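Local coordinates for protein reducing end xylose-releasing exo-oligoxylanase (Paenibacillus barengoltzii G22, PDB 5YXT) that probably hydrolyses xylo-oligosaccharides as a family 8 glycoside hydrolase, releasing xylose from their reducing ends, at residues Arg14-Glu19 with Leu367-Asn372; Tyr20-Glu25 with Cys340-Trp345; Arg29-Thr34 with Leu361-Leu366; Gln80-Asp85 with His141-Arg146; Arg264-Leu269 with Ala326-Ala331. All blocks are in the same frame, centred on the assembly; numbering follows the deposited sequence.

Contacts 1, 2, 3 and 5 are buried, whereas contact 4 lies at the surface. Contacts 1 and 3 share helix 355-369, whose C-terminal end receives residues 14-19 and whose flank packs on helix 24-40. Contact 2 ties the turn leading into that same helix 24-40 to helix 335-345 and borders a second subunit. Chemistry follows place: contacts 3 and 5 are mainly apolar packing, the first helix on helix, the second a helix on a helix end; contact 1 adds a backbone bond between helix ends, and contact 2 buries one tyrosine-aspartate bond among aromatic rings. Contact 4, about 28 Å from contact 2 between centres, relies on charges, an indole N-H and a water.

Contact 1 of 5, residues Arg14-Glu19 with Leu367-Asn372; sequences RNLLAE and LALSGN
The carboxamide of Asn15 lies between the two chain turns: Ser370 O sits over one face, 3.3 Å from Asn15 CG, and Ala18 N approaches from the opposite face. Ser370 CA lies on the same face as Ser370 O, under the oxygen end of the group. The bond from Ala18 N to Asn15 OD1, 3.1 Å, is an N-cap bond with its donor well above the carbonyl plane. Asparagine suits this place because, with CG anti to the backbone N (chi1 -179°), its short side chain reaches forward to an amide of the first turn of helix 16-20. Across the contact, Leu17 N donates to Leu369 O at 3.0 Å, nearly straight at 164°. An amide at the start of one helix thus meets a carbonyl at the end of another, a head-to-tail pairing that probably favours both helix ends. Beside this bond Leu16 CD2 rests on Leu369 CD2 at 3.7 Å, while Leu17 crosses Leu369 at about a right angle, its CG 4.0 Å from Leu369 CB. Gly371 closes helix 355-369 in a Schellman motif. Its positive phi favours glycine, and so does Arg14 O, only 3.2 Å from Gly371 CA: a side chain there would clash. The charged end of Arg14 forms a salt bridge with Glu274. Around this junction, Leu17 also packs on Ile27 of helix 24-40 and on Val341 and Trp345 of helix 335-345, while Leu369 reaches Ala326 of helix 318-327.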
# COMPACT_ATOMS: atom_id res chain seq x y z
N ARG C 14 15.51 -11.94 14.83
CA ARG C 14 15.23 -10.59 14.40
C ARG C 14 14.69 -9.76 15.56
O ARG C 14 13.80 -10.21 16.29
CB ARG C 14 14.21 -10.65 13.25
CG ARG C 14 13.90 -9.37 12.51
CD ARG C 14 13.48 -9.67 11.04
NE ARG C 14 12.24 -10.42 10.92
CZ ARG C 14 12.17 -11.74 10.83
NH1 ARG C 14 13.29 -12.44 10.85
NH2 ARG C 14 11.00 -12.38 10.73
N ASN C 15 15.24 -8.57 15.77
CA ASN C 15 14.65 -7.58 16.67
C ASN C 15 13.86 -6.65 15.77
O ASN C 15 14.37 -5.63 15.30
CB ASN C 15 15.71 -6.83 17.48
CG ASN C 15 15.10 -5.81 18.44
OD1 ASN C 15 13.96 -5.37 18.26
ND2 ASN C 15 15.86 -5.43 19.46
N LEU C 16 12.60 -7.02 15.52
CA LEU C 16 11.80 -6.32 14.52
C LEU C 16 11.59 -4.86 14.89
O LEU C 16 11.62 -3.98 14.02
CB LEU C 16 10.45 -7.03 14.34
CG LEU C 16 9.73 -6.62 13.05
CD1 LEU C 16 10.64 -6.81 11.87
CD2 LEU C 16 8.40 -7.36 12.84
N LEU C 17 11.37 -4.57 16.18
CA LEU C 17 11.18 -3.17 16.59
C LEU C 17 12.40 -2.33 16.24
O LEU C 17 12.27 -1.22 15.72
CB LEU C 17 10.90 -3.11 18.09
CG LEU C 17 9.53 -3.64 18.52
CD1 LEU C 17 9.45 -3.91 20.02
CD2 LEU C 17 8.45 -2.69 18.08
N ALA C 18 13.60 -2.86 16.50
CA ALA C 18 14.81 -2.12 16.16
C ALA C 18 14.96 -1.98 14.66
O ALA C 18 15.35 -0.92 14.16
CB ALA C 18 16.03 -2.80 16.77
N GLU C 19 14.66 -3.05 13.91
CA GLU C 19 14.64 -2.97 12.46
C GLU C 19 13.76 -1.83 11.99
O GLU C 19 14.14 -1.07 11.10
CB GLU C 19 14.14 -4.29 11.87
CG GLU C 19 15.02 -5.49 12.11
CD GLU C 19 14.87 -6.51 10.99
OE1 GLU C 19 13.78 -6.55 10.38
OE2 GLU C 19 15.83 -7.27 10.73
N LEU C 367 7.80 -9.64 23.53
CA LEU C 367 8.93 -10.56 23.50
C LEU C 367 9.31 -10.95 22.08
O LEU C 367 10.49 -10.94 21.71
CB LEU C 367 8.61 -11.81 24.32
CG LEU C 367 8.68 -11.67 25.84
CD1 LEU C 367 8.07 -12.92 26.46
CD2 LEU C 367 10.13 -11.49 26.29
N ALA C 368 8.31 -11.31 21.27
CA ALA C 368 8.60 -11.77 19.91
C ALA C 368 9.13 -10.63 19.05
O ALA C 368 10.09 -10.82 18.30
CB ALA C 368 7.35 -12.38 19.28
N LEU C 369 8.55 -9.43 19.18
CA LEU C 369 8.94 -8.32 18.32
C LEU C 369 10.26 -7.69 18.73
O LEU C 369 10.81 -6.89 17.96
CB LEU C 369 7.85 -7.25 18.31
CG LEU C 369 6.55 -7.65 17.60
CD1 LEU C 369 5.44 -6.65 17.91
CD2 LEU C 369 6.79 -7.79 16.10
N SER C 370 10.76 -7.99 19.92
CA SER C 370 12.04 -7.48 20.37
C SER C 370 13.16 -8.50 20.18
O SER C 370 14.30 -8.23 20.57
CB SER C 370 11.96 -7.04 21.84
OG SER C 370 11.63 -8.12 22.71
N GLY C 371 12.87 -9.66 19.59
CA GLY C 371 13.87 -10.69 19.42
C GLY C 371 14.14 -11.51 20.66
O GLY C 371 15.24 -12.04 20.82
N ASN C 372 13.14 -11.64 21.54
CA ASN C 372 13.31 -12.26 22.85
C ASN C 372 12.36 -13.43 23.09
O ASN C 372 12.22 -13.88 24.24
CB ASN C 372 13.13 -11.20 23.94
CG ASN C 372 14.33 -10.27 24.01
OD1 ASN C 372 15.45 -10.74 24.21
ND2 ASN C 372 14.12 -8.97 23.82

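Contact 2 of 5, residues Tyr20-Glu25 with Cys340-Trp345; sequences YGYGEE and CVDLFW
Tyr20 and Tyr22, on either side of Gly21, pack on Val341 and Trp345 of helix 335-345, within the (alpha/alpha)6 barrel of family 8 glycoside hydrolases. Between them Gly21 ends helix 16-20 in a Schellman motif, with backbone angles that call for glycine. The apolar contacts centre on Val341. Its CG2 lies 3.6 Å from Tyr20 CE2, and its CG1 4.2 Å from Tyr22 CE1, so one branched side chain serves both rings. The aromatic contact is made by Tyr22 and Trp345, whose side chains run past each other in opposite directions. Tyr22 CE2 comes to 3.4 Å from Trp345 CD1, over one face of the indole, with the ring planes at 41°. Trp345 is also held through a cation-pi contact with Arg30. The polar contact is a single short bond at the far end of Tyr22: a tyrosine is long enough to cross the apolar layer and still present a hydroxyl. Asp342, with CG anti to the backbone N (chi1 -164°), offers one oxygen to it and the other, OD2, to His4 of a second subunit. Tyr22 OH donates to Asp342 OD1 at 2.5 Å, meeting the anti lone pair, with ring and carboxylate nearly coplanar.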
# COMPACT_ATOMS: atom_id res chain seq x y z
N TYR C 20 12.59 -1.71 12.61
CA TYR C 20 11.58 -0.74 12.23
C TYR C 20 11.91 0.68 12.68
O TYR C 20 11.20 1.60 12.27
CB TYR C 20 10.23 -1.17 12.83
CG TYR C 20 9.49 -2.22 12.04
CD1 TYR C 20 10.12 -2.98 11.05
CD2 TYR C 20 8.14 -2.48 12.29
CE1 TYR C 20 9.43 -3.94 10.32
CE2 TYR C 20 7.44 -3.44 11.57
CZ TYR C 20 8.08 -4.17 10.60
OH TYR C 20 7.36 -5.11 9.91
N GLY C 21 12.94 0.87 13.50
CA GLY C 21 13.40 2.20 13.84
C GLY C 21 13.08 2.67 15.24
O GLY C 21 13.35 3.83 15.57
N TYR C 22 12.49 1.82 16.08
CA TYR C 22 12.37 2.15 17.49
C TYR C 22 13.74 1.96 18.15
O TYR C 22 14.56 1.15 17.71
CB TYR C 22 11.27 1.28 18.15
CG TYR C 22 9.94 1.41 17.41
CD1 TYR C 22 9.64 0.58 16.33
CD2 TYR C 22 9.01 2.40 17.76
CE1 TYR C 22 8.45 0.71 15.63
CE2 TYR C 22 7.81 2.54 17.06
CZ TYR C 22 7.54 1.69 16.00
OH TYR C 22 6.37 1.81 15.29
N GLY C 23 14.02 2.77 19.17
CA GLY C 23 15.35 2.75 19.75
C GLY C 23 15.59 1.48 20.54
O GLY C 23 14.72 1.00 21.26
N GLU C 24 16.81 0.93 20.42
CA GLU C 24 17.16 -0.28 21.16
C GLU C 24 16.96 -0.08 22.65
O GLU C 24 16.37 -0.93 23.33
CB GLU C 24 18.61 -0.68 20.87
CG GLU C 24 19.04 -0.46 19.43
CD GLU C 24 19.20 -1.76 18.67
OE1 GLU C 24 19.63 -1.71 17.50
OE2 GLU C 24 18.90 -2.82 19.26
N GLU C 25 17.42 1.06 23.17
CA GLU C 25 17.24 1.38 24.58
C GLU C 25 15.76 1.44 24.96
O GLU C 25 15.34 0.86 25.96
N CYS C 340 0.75 -1.97 11.87
CA CYS C 340 0.30 -2.83 12.96
C CYS C 340 1.25 -2.76 14.15
O CYS C 340 0.81 -2.74 15.31
CB CYS C 340 0.17 -4.28 12.48
SG CYS C 340 -1.31 -4.59 11.44
N VAL C 341 2.55 -2.68 13.88
CA VAL C 341 3.53 -2.63 14.96
C VAL C 341 3.50 -1.27 15.65
O VAL C 341 3.61 -1.19 16.88
CB VAL C 341 4.93 -2.98 14.42
CG1 VAL C 341 6.00 -2.72 15.47
CG2 VAL C 341 4.96 -4.43 14.00
N ASP C 342 3.33 -0.18 14.88
CA ASP C 342 3.28 1.15 15.49
C ASP C 342 2.04 1.33 16.37
O ASP C 342 2.12 1.98 17.42
CB ASP C 342 3.30 2.26 14.44
CG ASP C 342 3.65 3.61 15.05
OD1 ASP C 342 4.78 3.72 15.58
OD2 ASP C 342 2.80 4.53 15.04
N LEU C 343 0.90 0.80 15.94
CA LEU C 343 -0.26 0.83 16.82
C LEU C 343 0.03 0.11 18.13
O LEU C 343 -0.21 0.65 19.21
CB LEU C 343 -1.47 0.20 16.11
CG LEU C 343 -2.77 0.08 16.90
CD1 LEU C 343 -3.37 1.43 17.19
CD2 LEU C 343 -3.75 -0.78 16.08
N PHE C 344 0.61 -1.09 18.05
CA PHE C 344 0.94 -1.83 19.26
C PHE C 344 1.94 -1.08 20.12
O PHE C 344 1.80 -1.02 21.35
CB PHE C 344 1.48 -3.21 18.89
CG PHE C 344 2.08 -3.94 20.05
CD1 PHE C 344 1.28 -4.39 21.10
CD2 PHE C 344 3.45 -4.17 20.10
CE1 PHE C 344 1.85 -5.07 22.19
CE2 PHE C 344 4.03 -4.85 21.18
CZ PHE C 344 3.23 -5.29 22.23
N TRP C 345 2.98 -0.50 19.50
CA TRP C 345 3.98 0.23 20.26
C TRP C 345 3.33 1.37 21.05
O TRP C 345 3.73 1.66 22.19
CB TRP C 345 5.07 0.78 19.34
CG TRP C 345 6.12 1.59 20.05
CD1 TRP C 345 6.21 2.96 20.07
CD2 TRP C 345 7.21 1.10 20.84
NE1 TRP C 345 7.28 3.34 20.84
CE2 TRP C 345 7.92 2.22 21.32
CE3 TRP C 345 7.65 -0.18 21.19
CZ2 TRP C 345 9.03 2.10 22.13
CZ3 TRP C 345 8.76 -0.29 22.00
CH2 TRP C 345 9.44 0.84 22.46

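Contact 3 of 5, residues Arg29-Thr34 with Leu361-Leu366; sequences RRLDET and LYLFAL
Thr34 and Leu366 meet tip to tip between helices 24-40 and 355-369, neighbours in the (alpha/alpha)6 barrel that here run roughly antiparallel, at 152° and 10.6 Å between the axes of the short segments. From Thr34 CB, 3.9 Å from Leu366 CD2, the side chain divides. OG1, beside the backbone N (chi1 -59°), donates to Arg30 O one turn back at 2.7 Å. The bond gives the hydroxyl a partner inside an apolar interface; the same carbonyl also receives Thr34 N, from the opposite face. OG1 also lies near the plane of the Tyr362 ring, at its edge. The other branch, CG2, rests 3.7 Å from Leu363 CD1, the two side chains running past each other in opposite directions. Threonine suits the place because its hydroxyl bonds within its own helix while its methyl packs on the neighbour; an alanine here would probably leave a gap beside Leu363 and Leu366 and Arg30 O without its second donor. Leu31 continues the apolar seam with CD1 3.8 Å from Leu363 CD1. The polar ends turn elsewhere: Arg30 bonds to Trp345 O and Tyr362 OH to Thr347 O. Leu366 CD2 itself lies against helix 24-40, 3.7 Å from Leu31 CA and 3.3 Å from Thr34 OG1.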
# COMPACT_ATOMS: atom_id res chain seq x y z
N ARG C 29 13.56 -0.92 27.65
CA ARG C 29 12.82 -0.34 28.76
C ARG C 29 11.34 -0.71 28.70
O ARG C 29 10.73 -0.99 29.72
CB ARG C 29 12.99 1.18 28.78
N ARG C 30 10.76 -0.72 27.50
CA ARG C 30 9.37 -1.13 27.36
C ARG C 30 9.16 -2.57 27.82
O ARG C 30 8.20 -2.86 28.54
CB ARG C 30 8.92 -0.96 25.91
CG ARG C 30 7.42 -1.10 25.71
CD ARG C 30 6.63 -0.03 26.46
NE ARG C 30 6.66 1.24 25.75
CZ ARG C 30 6.00 1.49 24.62
NH1 ARG C 30 5.24 0.55 24.08
NH2 ARG C 30 6.11 2.68 24.04
N LEU C 31 10.05 -3.47 27.41
CA LEU C 31 9.94 -4.86 27.85
C LEU C 31 10.05 -4.98 29.37
O LEU C 31 9.23 -5.64 30.01
CB LEU C 31 11.02 -5.71 27.17
CG LEU C 31 11.01 -7.20 27.49
CD1 LEU C 31 9.61 -7.80 27.27
CD2 LEU C 31 12.03 -7.94 26.64
N ASP C 32 11.05 -4.33 29.96
CA ASP C 32 11.22 -4.43 31.41
C ASP C 32 10.08 -3.76 32.16
O ASP C 32 9.62 -4.28 33.18
CB ASP C 32 12.57 -3.84 31.82
CG ASP C 32 13.73 -4.59 31.21
OD1 ASP C 32 13.58 -5.81 31.01
OD2 ASP C 32 14.78 -3.96 30.92
N GLU C 33 9.60 -2.61 31.68
CA GLU C 33 8.45 -1.97 32.33
C GLU C 33 7.20 -2.84 32.22
O GLU C 33 6.39 -2.90 33.15
CB GLU C 33 8.19 -0.59 31.73
CG GLU C 33 9.16 0.50 32.17
CD GLU C 33 9.07 1.74 31.29
OE1 GLU C 33 8.42 1.67 30.22
OE2 GLU C 33 9.63 2.80 31.68
N THR C 34 7.04 -3.52 31.08
CA THR C 34 5.89 -4.41 30.91
C THR C 34 5.98 -5.61 31.85
O THR C 34 4.99 -5.97 32.49
CB THR C 34 5.81 -4.88 29.47
OG1 THR C 34 5.68 -3.75 28.61
CG2 THR C 34 4.61 -5.81 29.29
N LEU C 361 -1.23 -11.76 25.78
CA LEU C 361 -0.93 -11.62 24.37
C LEU C 361 0.00 -10.44 24.13
O LEU C 361 0.89 -10.49 23.27
CB LEU C 361 -2.22 -11.45 23.57
CG LEU C 361 -2.95 -12.73 23.13
CD1 LEU C 361 -2.96 -13.76 24.22
CD2 LEU C 361 -4.37 -12.41 22.68
N TYR C 362 -0.18 -9.37 24.91
CA TYR C 362 0.66 -8.18 24.79
C TYR C 362 2.13 -8.51 25.08
O TYR C 362 3.03 -8.11 24.33
CB TYR C 362 0.12 -7.12 25.75
CG TYR C 362 0.73 -5.75 25.65
CD1 TYR C 362 2.03 -5.52 26.11
CD2 TYR C 362 0.00 -4.69 25.16
CE1 TYR C 362 2.58 -4.27 26.05
CE2 TYR C 362 0.55 -3.42 25.10
CZ TYR C 362 1.84 -3.22 25.54
OH TYR C 362 2.39 -1.96 25.48
N LEU C 363 2.39 -9.23 26.17
CA LEU C 363 3.77 -9.54 26.51
C LEU C 363 4.38 -10.50 25.50
O LEU C 363 5.55 -10.34 25.12
CB LEU C 363 3.88 -10.10 27.93
CG LEU C 363 5.33 -10.28 28.40
CD1 LEU C 363 6.17 -9.03 28.21
CD2 LEU C 363 5.42 -10.68 29.86
N PHE C 364 3.61 -11.49 25.04
CA PHE C 364 4.10 -12.40 24.01
C PHE C 364 4.55 -11.61 22.78
O PHE C 364 5.62 -11.86 22.22
CB PHE C 364 3.03 -13.41 23.62
CG PHE C 364 2.97 -14.62 24.51
CD1 PHE C 364 4.11 -15.13 25.11
CD2 PHE C 364 1.75 -15.27 24.73
CE1 PHE C 364 4.05 -16.24 25.93
CE2 PHE C 364 1.68 -16.40 25.54
CZ PHE C 364 2.83 -16.89 26.14
N ALA C 365 3.71 -10.67 22.33
CA ALA C 365 4.05 -9.87 21.16
C ALA C 365 5.31 -9.06 21.38
O ALA C 365 6.19 -9.00 20.51
CB ALA C 365 2.88 -8.94 20.80
N LEU C 366 5.43 -8.43 22.56
CA LEU C 366 6.61 -7.61 22.84
C LEU C 366 7.87 -8.46 22.90
O LEU C 366 8.93 -8.05 22.40
CB LEU C 366 6.41 -6.86 24.16
CG LEU C 366 7.44 -5.80 24.56
CD1 LEU C 366 7.77 -4.89 23.37
CD2 LEU C 366 6.93 -5.00 25.77

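Contact 4 of 5, residues Gln80-Asp85 with His141-Arg146; sequences QYDRQD and HRWGDR
Asp82 and Trp143 meet where two helices end, Asp82 and Gly144 each leaving helical geometry with positive phi (67° and 94°), the latter at angles that call for glycine. The Trp143 indole is the centre of the contact. On one face lies CB of its own neighbour Arg142; on the opposite face Gln84 CB stands 3.6 Å from the centroid of the six-membered ring, almost on the normal, a CH-pi contact. Gln84 is extended, with CG anti to the backbone N (chi1 -170°), and its amide is stacked over the ring. At the indole edge NE1 donates in the ring plane to Asp82 OD1, 3.0 Å away. Tryptophan suits this half-exposed place because it offers a broad apolar face and one N-H. The other oxygen of Asp82, OD2, forms a salt bridge with Arg142 NH2 at 3.5 Å. Here the carboxylate is stacked over the guanidinium, so charge alone acts. Arg142 NH1 reaches Gln80 O weakly, at 3.3 Å; its better partner is Val79 O. Gln84 OE1 gathers polar partners: a water 2.9 Å away that also bonds to Gly144 O at 2.7 Å, and the hydroxyl of Tyr152. Arg146 comes near it and near Asp88, but the position of its NH2 is doubtful, and so are the bonds it makes. The contact thus joins the turn from helix 68-80 into helix 84-98 to the end of helix 126-143, with Tyr152 bringing in the start of helix 152-165 and Trp376 lying against Arg142.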
# COMPACT_ATOMS: atom_id res chain seq x y z
N GLN C 80 11.29 -17.34 29.01
CA GLN C 80 11.84 -16.44 28.00
C GLN C 80 12.53 -15.25 28.64
O GLN C 80 13.58 -14.79 28.16
CB GLN C 80 10.74 -15.98 27.04
CG GLN C 80 10.18 -17.08 26.14
CD GLN C 80 11.23 -17.67 25.22
OE1 GLN C 80 12.23 -17.04 24.93
NE2 GLN C 80 10.98 -18.89 24.75
N TYR C 81 11.97 -14.73 29.73
CA TYR C 81 12.51 -13.57 30.43
C TYR C 81 13.53 -13.94 31.51
O TYR C 81 14.05 -13.03 32.17
CB TYR C 81 11.36 -12.77 31.04
CG TYR C 81 11.71 -11.32 31.31
CD1 TYR C 81 11.90 -10.43 30.27
CD2 TYR C 81 11.85 -10.85 32.60
CE1 TYR C 81 12.22 -9.10 30.52
CE2 TYR C 81 12.17 -9.54 32.86
CZ TYR C 81 12.35 -8.67 31.82
OH TYR C 81 12.67 -7.36 32.09
N ASP C 82 13.82 -15.23 31.71
CA ASP C 82 14.89 -15.69 32.61
C ASP C 82 14.58 -15.37 34.07
O ASP C 82 15.38 -14.77 34.78
CB ASP C 82 16.25 -15.10 32.21
CG ASP C 82 17.41 -15.92 32.73
OD1 ASP C 82 17.16 -16.98 33.33
OD2 ASP C 82 18.56 -15.49 32.54
N ARG C 83 13.40 -15.79 34.53
CA ARG C 83 13.06 -15.71 35.95
C ARG C 83 12.57 -17.07 36.42
O ARG C 83 11.37 -17.38 36.38
CB ARG C 83 12.05 -14.61 36.23
CG ARG C 83 12.76 -13.27 36.45
CD ARG C 83 12.07 -12.17 35.69
NE ARG C 83 12.44 -10.79 36.06
CZ ARG C 83 13.60 -10.20 35.77
NH1 ARG C 83 14.54 -10.83 35.06
NH2 ARG C 83 13.80 -8.94 36.15
N GLN C 84 13.52 -17.88 36.88
CA GLN C 84 13.22 -19.23 37.33
C GLN C 84 12.35 -19.23 38.57
O GLN C 84 11.53 -20.14 38.75
CB GLN C 84 14.52 -20.00 37.59
CG GLN C 84 14.30 -21.48 37.81
CD GLN C 84 15.60 -22.25 37.88
OE1 GLN C 84 15.62 -23.48 37.83
NE2 GLN C 84 16.70 -21.52 37.99
N ASP C 85 12.51 -18.23 39.44
CA ASP C 85 11.70 -18.18 40.65
C ASP C 85 10.21 -18.09 40.32
O ASP C 85 9.39 -18.82 40.89
CB ASP C 85 12.14 -17.02 41.55
CG ASP C 85 12.15 -15.67 40.83
OD1 ASP C 85 12.47 -15.61 39.61
OD2 ASP C 85 11.83 -14.66 41.50
N HIS C 141 16.50 -26.70 29.43
CA HIS C 141 17.67 -26.31 28.65
C HIS C 141 18.35 -25.06 29.19
O HIS C 141 19.59 -24.98 29.20
CB HIS C 141 17.27 -26.11 27.19
CG HIS C 141 16.74 -27.35 26.54
ND1 HIS C 141 16.06 -27.33 25.34
CD2 HIS C 141 16.77 -28.64 26.94
CE1 HIS C 141 15.71 -28.56 25.02
NE2 HIS C 141 16.12 -29.38 25.98
N ARG C 142 17.57 -24.06 29.61
CA ARG C 142 18.18 -22.82 30.11
C ARG C 142 18.82 -23.02 31.48
O ARG C 142 19.88 -22.46 31.76
CB ARG C 142 17.16 -21.68 30.23
CG ARG C 142 16.41 -21.28 28.98
CD ARG C 142 15.98 -19.79 29.08
NE ARG C 142 17.12 -18.87 29.21
CZ ARG C 142 17.02 -17.55 29.17
NH1 ARG C 142 15.84 -16.96 29.03
NH2 ARG C 142 18.10 -16.79 29.28
N TRP C 143 18.16 -23.78 32.36
CA TRP C 143 18.52 -23.80 33.77
C TRP C 143 18.94 -25.16 34.28
O TRP C 143 19.64 -25.22 35.29
CB TRP C 143 17.35 -23.32 34.64
CG TRP C 143 16.79 -22.01 34.26
CD1 TRP C 143 17.48 -20.89 33.91
CD2 TRP C 143 15.40 -21.65 34.23
NE1 TRP C 143 16.60 -19.86 33.64
CE2 TRP C 143 15.32 -20.30 33.84
CE3 TRP C 143 14.22 -22.35 34.49
CZ2 TRP C 143 14.11 -19.64 33.70
CZ3 TRP C 143 13.01 -21.69 34.35
CH2 TRP C 143 12.97 -20.34 33.96
N GLY C 144 18.51 -26.24 33.63
CA GLY C 144 18.83 -27.57 34.09
C GLY C 144 17.75 -28.15 34.98
O GLY C 144 17.16 -27.44 35.80
N ASP C 145 17.48 -29.44 34.81
CA ASP C 145 16.53 -30.13 35.68
C ASP C 145 16.98 -30.01 37.13
O ASP C 145 18.17 -29.99 37.44
CB ASP C 145 16.43 -31.60 35.29
CG ASP C 145 15.46 -31.84 34.15
OD1 ASP C 145 15.25 -30.89 33.36
OD2 ASP C 145 14.92 -32.96 34.04
N ARG C 146 16.00 -29.89 38.02
CA ARG C 146 16.23 -30.03 39.45
C ARG C 146 15.44 -31.24 39.92
O ARG C 146 15.03 -32.06 39.09
CB ARG C 146 15.80 -28.76 40.18
CG ARG C 146 16.69 -28.34 41.32
CD ARG C 146 16.15 -27.05 41.88
NE ARG C 146 15.73 -26.21 40.78
CZ ARG C 146 14.64 -25.46 40.77
NH1 ARG C 146 13.83 -25.44 41.81
NH2 ARG C 146 14.37 -24.74 39.69
O HOH W 1 17.59 -25.54 37.72

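Contact 5 of 5, residues Arg264-Leu269 with Ala326-Ala331; sequences RVAANL and AMASLA
Ala267 and Met327 make the first shell of this contact, with Ala267 CB 3.7 Å from Met327 SD. The methionine is extended, its CG anti to the backbone N (chi1 -175°), and runs along Ala267 until CE lies 3.6 Å from Ala267 O. Beside it Ala266 and Ala328 touch side by side, their CB atoms 3.8 Å apart, and Ala328 CB comes to 3.3 Å from Ala266 O. Farther along, Ala331 CB touches Leu269 O at 4.1 Å. Such small residues suit the place: they let the backbones approach to 4.7 Å between Ala267 CA and Ala328 CA, while the long, unbranched methionine lies alongside Ala267, from CB to CE. Next comes what holds this layer. Met327 also packs on Ala365 and Ala368 of helix 355-369, so it is shared among three helices; an alanine in its place would probably open a gap between Ala267 and that helix. Ala266 and Ala328 rest on Ile289 and Val286 of helix 281-294. Segment 326-331 is steadied by Ser329 OG, bonded to Gln290 and to Ala337 O, and segment 264-269 by Arg264, whose guanidinium bonds to Tyr73 and Ser195. Close, alanine-lined packing of helix 263-276 against the end of helix 318-327 is in keeping with the (alpha/alpha)6 barrel of glycoside hydrolase family 8, in which helices pack directly on one another.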
# COMPACT_ATOMS: atom_id res chain seq x y z
N ARG C 264 -5.06 -15.59 18.20
CA ARG C 264 -3.71 -16.13 18.33
C ARG C 264 -3.19 -16.73 17.03
O ARG C 264 -1.98 -16.90 16.89
CB ARG C 264 -3.68 -17.17 19.45
CG ARG C 264 -3.90 -16.54 20.83
CD ARG C 264 -4.06 -17.61 21.88
NE ARG C 264 -5.22 -18.46 21.62
CZ ARG C 264 -5.83 -19.20 22.54
NH1 ARG C 264 -5.39 -19.18 23.80
NH2 ARG C 264 -6.87 -19.95 22.22
N VAL C 265 -4.07 -17.02 16.06
CA VAL C 265 -3.60 -17.65 14.82
C VAL C 265 -2.55 -16.78 14.15
O VAL C 265 -1.47 -17.25 13.79
CB VAL C 265 -4.79 -17.94 13.89
CG1 VAL C 265 -4.28 -18.27 12.50
CG2 VAL C 265 -5.65 -19.08 14.45
N ALA C 266 -2.84 -15.48 14.00
CA ALA C 266 -1.90 -14.59 13.33
C ALA C 266 -0.55 -14.56 14.04
O ALA C 266 0.51 -14.55 13.39
CB ALA C 266 -2.48 -13.18 13.24
N ALA C 267 -0.57 -14.52 15.37
CA ALA C 267 0.67 -14.50 16.14
C ALA C 267 1.44 -15.80 15.96
O ALA C 267 2.67 -15.77 15.82
CB ALA C 267 0.36 -14.25 17.62
N ASN C 268 0.73 -16.93 15.95
CA ASN C 268 1.37 -18.23 15.74
C ASN C 268 2.05 -18.31 14.38
O ASN C 268 3.13 -18.89 14.25
CB ASN C 268 0.33 -19.36 15.87
CG ASN C 268 -0.24 -19.48 17.27
OD1 ASN C 268 0.39 -19.05 18.24
ND2 ASN C 268 -1.44 -20.06 17.39
N LEU C 269 1.40 -17.79 13.33
CA LEU C 269 2.01 -17.79 12.00
C LEU C 269 3.27 -16.94 11.99
O LEU C 269 4.29 -17.32 11.38
CB LEU C 269 1.02 -17.27 10.96
CG LEU C 269 -0.27 -18.07 10.79
CD1 LEU C 269 -1.24 -17.35 9.87
CD2 LEU C 269 0.05 -19.45 10.28
N ALA C 326 0.17 -7.33 15.56
CA ALA C 326 1.53 -6.81 15.54
C ALA C 326 2.56 -7.94 15.53
O ALA C 326 3.54 -7.88 14.78
CB ALA C 326 1.75 -5.90 16.75
N MET C 327 2.36 -8.96 16.37
CA MET C 327 3.29 -10.09 16.39
C MET C 327 3.34 -10.79 15.03
O MET C 327 4.40 -11.29 14.63
CB MET C 327 2.89 -11.07 17.49
CG MET C 327 3.85 -12.23 17.69
SD MET C 327 3.48 -13.02 19.26
CE MET C 327 4.12 -14.68 18.97
N ALA C 328 2.23 -10.78 14.30
CA ALA C 328 2.19 -11.38 12.97
C ALA C 328 3.13 -10.70 11.98
O ALA C 328 3.50 -11.32 10.97
CB ALA C 328 0.76 -11.35 12.44
N SER C 329 3.55 -9.46 12.25
CA SER C 329 4.46 -8.77 11.35
C SER C 329 5.80 -9.48 11.18
O SER C 329 6.53 -9.18 10.24
CB SER C 329 4.69 -7.34 11.85
OG SER C 329 3.54 -6.52 11.59
N LEU C 330 6.14 -10.41 12.08
CA LEU C 330 7.28 -11.29 11.84
C LEU C 330 7.15 -12.07 10.54
O LEU C 330 8.16 -12.51 9.98
CB LEU C 330 7.45 -12.25 13.02
CG LEU C 330 8.02 -11.69 14.32
CD1 LEU C 330 8.05 -12.77 15.37
CD2 LEU C 330 9.43 -11.11 14.12
N ALA C 331 5.93 -12.24 10.02
CA ALA C 331 5.73 -12.91 8.74
C ALA C 331 5.24 -11.95 7.65
O ALA C 331 4.67 -12.40 6.65
CB ALA C 331 4.74 -14.06 8.90